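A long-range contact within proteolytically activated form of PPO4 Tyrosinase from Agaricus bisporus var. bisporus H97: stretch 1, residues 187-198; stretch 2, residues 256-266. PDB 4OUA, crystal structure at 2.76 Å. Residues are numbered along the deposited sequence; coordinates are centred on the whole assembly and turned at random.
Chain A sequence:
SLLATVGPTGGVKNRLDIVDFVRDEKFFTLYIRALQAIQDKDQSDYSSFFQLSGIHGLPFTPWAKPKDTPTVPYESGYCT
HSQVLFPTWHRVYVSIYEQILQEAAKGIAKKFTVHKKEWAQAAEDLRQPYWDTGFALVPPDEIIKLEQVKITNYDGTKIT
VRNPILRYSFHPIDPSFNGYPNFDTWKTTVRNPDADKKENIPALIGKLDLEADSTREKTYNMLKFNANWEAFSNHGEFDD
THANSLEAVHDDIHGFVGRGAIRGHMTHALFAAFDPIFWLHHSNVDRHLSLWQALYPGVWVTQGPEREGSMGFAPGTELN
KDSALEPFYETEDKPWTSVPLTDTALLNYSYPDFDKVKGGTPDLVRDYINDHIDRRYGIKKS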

# COMPACT_ATOMS: atom_id res chain seq x y z
N LYS A 187 22.39 3.81 -0.61
CA LYS A 187 22.03 4.64 -1.76
C LYS A 187 20.62 4.33 -2.26
O LYS A 187 19.87 5.23 -2.62
N THR A 188 20.27 3.05 -2.29
CA THR A 188 18.93 2.65 -2.69
C THR A 188 18.27 1.84 -1.58
O THR A 188 18.94 1.40 -0.64
N THR A 189 16.96 1.65 -1.68
CA THR A 189 16.24 0.77 -0.76
C THR A 189 16.71 -0.67 -0.92
O THR A 189 17.06 -1.11 -2.01
N VAL A 190 16.73 -1.42 0.19
CA VAL A 190 17.26 -2.77 0.17
C VAL A 190 16.33 -3.80 0.80
O VAL A 190 15.72 -3.54 1.85
N ARG A 191 16.22 -4.96 0.17
CA ARG A 191 15.38 -6.04 0.67
C ARG A 191 16.21 -7.21 1.19
O ARG A 191 17.07 -7.73 0.48
N ASN A 192 15.94 -7.62 2.43
CA ASN A 192 16.59 -8.80 3.01
C ASN A 192 18.11 -8.71 2.97
O ASN A 192 18.77 -9.58 2.38
N PRO A 193 18.68 -7.67 3.59
CA PRO A 193 20.13 -7.41 3.54
C PRO A 193 20.95 -8.41 4.35
O PRO A 193 20.47 -8.95 5.35
N ASP A 194 22.19 -8.64 3.92
CA ASP A 194 23.11 -9.52 4.64
C ASP A 194 23.88 -8.76 5.71
O ASP A 194 23.55 -7.61 6.02
N ALA A 195 24.90 -9.40 6.27
CA ALA A 195 25.73 -8.78 7.29
C ALA A 195 26.68 -7.75 6.68
O ALA A 195 27.16 -6.84 7.36
N ASP A 196 26.94 -7.89 5.38
CA ASP A 196 27.79 -6.96 4.66
C ASP A 196 26.96 -5.87 3.98
O ASP A 196 27.45 -5.13 3.14
N LYS A 197 25.68 -5.81 4.36
CA LYS A 197 24.76 -4.78 3.89
C LYS A 197 24.36 -4.94 2.42
O LYS A 197 23.72 -4.06 1.84
N LYS A 198 24.73 -6.07 1.83
CA LYS A 198 24.34 -6.37 0.45
C LYS A 198 22.96 -7.02 0.39
O LYS A 198 22.60 -7.80 1.27
N PHE A 256 9.34 -10.21 6.60
CA PHE A 256 9.84 -11.14 5.60
C PHE A 256 10.71 -10.44 4.57
O PHE A 256 11.75 -10.96 4.16
N VAL A 257 10.29 -9.25 4.15
CA VAL A 257 10.95 -8.53 3.07
C VAL A 257 12.15 -7.71 3.55
O VAL A 257 13.20 -7.70 2.91
N GLY A 258 11.99 -7.04 4.68
CA GLY A 258 13.00 -6.11 5.16
C GLY A 258 14.04 -6.71 6.09
O GLY A 258 15.19 -6.27 6.09
N ARG A 259 13.64 -7.70 6.87
CA ARG A 259 14.51 -8.26 7.90
C ARG A 259 15.36 -9.42 7.38
O ARG A 259 14.85 -10.53 7.17
N GLY A 260 16.65 -9.17 7.18
CA GLY A 260 17.59 -10.22 6.83
C GLY A 260 18.52 -10.49 8.00
O GLY A 260 18.07 -10.78 9.11
N ALA A 261 19.83 -10.39 7.76
CA ALA A 261 20.80 -10.45 8.84
C ALA A 261 20.74 -9.15 9.63
O ALA A 261 20.78 -9.15 10.85
N ILE A 262 20.63 -8.05 8.90
CA ILE A 262 20.39 -6.74 9.49
C ILE A 262 19.05 -6.21 8.97
O ILE A 262 18.49 -6.76 8.02
N ARG A 263 18.55 -5.15 9.59
CA ARG A 263 17.24 -4.62 9.22
C ARG A 263 17.28 -3.81 7.92
O ARG A 263 18.09 -2.88 7.78
N GLY A 264 16.41 -4.16 6.99
CA GLY A 264 16.27 -3.42 5.74
C GLY A 264 15.20 -2.36 5.86
O GLY A 264 14.74 -2.05 6.96
N HIS A 265 14.79 -1.79 4.73
CA HIS A 265 13.81 -0.71 4.73
C HIS A 265 12.40 -1.18 5.11
O HIS A 265 11.72 -0.53 5.91
N MET A 266 11.97 -2.29 4.53
CA MET A 266 10.61 -2.79 4.75
C MET A 266 10.33 -3.17 6.20
O MET A 266 9.17 -3.22 6.62

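The strongest polar link is between main chains: A261 N donates to P193 O at 2.9 Å. Two weak bonds accompany it. N192 N donates to V257 O at 2.8 Å, but with an N-H...O angle of only 119°. H265 N reaches V190 O at 3.5 Å in a nearly straight line. G260 adds a CA-H...O contact, its CA lying 3.5 Å from P193 O.

H265 points toward stretch 1, with chi1 m and chi2 81°. H265 ND1 lies 3.0 Å from V190 N. T189 CA sits over one face of the H265 ring, 3.6 Å from its centroid, a CH-pi contact. T188 O is 3.6 Å from H265 CE1.

N192 is a t rotamer. Its CB points sideways, but the end of the side chain comes nearer, bringing N192 OD1 to 3.1 Å from G260 CA. N192 OD1 is also 3.3 Å from R259 O; both are acceptors, so no hydrogen bond forms there. OD1 is hydrogen-bonded elsewhere in the structure.

The apolar packing centres on P193 and I262. The P193 ring is C-gamma endo, with P193 CG 3.2 Å from I262 O and 3.7 Å from I262 CG1. I262 has chi1 p and chi2 t. I262 CG1 also approaches D194 O at 3.2 Å, and I262 CD1 meets K197 CG at 3.7 Å. K197 belongs to the type I turn D194 to K197. A261 CB points toward this turn and lies 3.6 Å from A195 N.

V257, chi1 t, packs CG1 against R191 CG at 3.7 Å. The R191 guanidinium finds its hydrogen bonds elsewhere in the structure.

Two glycines allow close approach. An ideal CB on G260 would clash with P193 O at 2.3 Å; one on G264 would clash with V190 O at 2.9 Å.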

# COMPACT_ATOMS: atom_id res chain seq x y z
CB LYS A 187 23.06 4.45 -2.88
CG LYS A 187 24.50 4.62 -2.42
CD LYS A 187 25.48 4.58 -3.58
CE LYS A 187 25.33 5.79 -4.48
NZ LYS A 187 25.70 7.06 -3.80
CB THR A 188 18.93 1.81 -3.99
OG1 THR A 188 19.29 0.45 -3.69
CG2 THR A 188 19.92 2.39 -4.99
CB THR A 189 14.72 0.86 -0.97
OG1 THR A 189 14.40 0.52 -2.33
CG2 THR A 189 14.23 2.27 -0.69
CB VAL A 190 18.63 -2.84 0.87
CG1 VAL A 190 19.01 -4.28 1.15
CG2 VAL A 190 19.69 -2.15 0.03
CB ARG A 191 14.44 -6.53 -0.43
CG ARG A 191 13.44 -5.50 -0.90
CD ARG A 191 12.64 -6.00 -2.10
NE ARG A 191 11.81 -4.96 -2.67
CZ ARG A 191 11.14 -5.07 -3.82
NH1 ARG A 191 11.21 -6.20 -4.52
NH2 ARG A 191 10.41 -4.07 -4.27
CB ASN A 192 16.11 -10.06 2.29
CG ASN A 192 16.36 -11.33 3.09
OD1 ASN A 192 16.25 -11.33 4.32
ND2 ASN A 192 16.70 -12.41 2.40
CB PRO A 193 20.25 -6.00 4.12
CG PRO A 193 19.09 -5.88 5.04
CD PRO A 193 17.98 -6.65 4.39
CB ASP A 194 24.09 -10.18 3.67
CG ASP A 194 23.47 -11.31 2.88
OD1 ASP A 194 22.56 -11.99 3.42
OD2 ASP A 194 23.88 -11.53 1.72
CB ALA A 195 26.52 -9.83 8.05
CB ASP A 196 28.65 -7.69 3.63
CG ASP A 196 27.83 -8.35 2.54
OD1 ASP A 196 26.64 -8.65 2.79
OD2 ASP A 196 28.38 -8.58 1.44
CB LYS A 197 25.36 -3.39 4.12
CG LYS A 197 25.74 -3.11 5.57
CD LYS A 197 26.48 -1.78 5.70
CE LYS A 197 26.93 -1.54 7.13
NZ LYS A 197 27.78 -2.65 7.65
CB LYS A 198 25.37 -7.29 -0.22
CG LYS A 198 26.70 -6.63 -0.54
CD LYS A 198 27.62 -7.60 -1.27
CE LYS A 198 28.93 -6.94 -1.65
NZ LYS A 198 29.85 -7.90 -2.33
CB PHE A 256 8.67 -11.84 4.89
CG PHE A 256 7.88 -12.76 5.77
CD1 PHE A 256 8.39 -13.18 6.99
CD2 PHE A 256 6.63 -13.20 5.38
CE1 PHE A 256 7.65 -14.03 7.80
CE2 PHE A 256 5.89 -14.04 6.19
CZ PHE A 256 6.41 -14.46 7.40
CB VAL A 257 9.97 -7.59 2.34
CG1 VAL A 257 10.70 -6.76 1.31
CG2 VAL A 257 8.85 -8.39 1.70
CB ARG A 259 13.69 -8.71 9.11
CG ARG A 259 14.50 -9.09 10.33
CD ARG A 259 15.25 -7.89 10.90
NE ARG A 259 15.73 -8.14 12.25
CZ ARG A 259 16.89 -8.73 12.54
NH1 ARG A 259 17.69 -9.13 11.56
NH2 ARG A 259 17.24 -8.91 13.80
CB ALA A 261 22.20 -10.69 8.30
CB ILE A 262 21.51 -5.74 9.17
CG1 ILE A 262 21.71 -5.61 7.66
CG2 ILE A 262 22.81 -6.17 9.83
CD1 ILE A 262 22.85 -4.69 7.28
CB ARG A 263 16.68 -3.76 10.35
CG ARG A 263 16.48 -4.51 11.66
CD ARG A 263 15.80 -3.63 12.69
NE ARG A 263 16.57 -2.42 12.97
CZ ARG A 263 16.16 -1.44 13.77
NH1 ARG A 263 14.97 -1.51 14.36
NH2 ARG A 263 16.93 -0.38 13.97
CB HIS A 265 13.78 -0.02 3.37
CG HIS A 265 15.00 0.80 3.08
ND1 HIS A 265 16.18 0.25 2.64
CD2 HIS A 265 15.22 2.14 3.19
CE1 HIS A 265 17.08 1.21 2.47
NE2 HIS A 265 16.52 2.36 2.80
CB MET A 266 10.34 -4.00 3.85
CG MET A 266 9.82 -3.65 2.46
SD MET A 266 8.17 -2.93 2.49
CE MET A 266 7.17 -4.32 3.01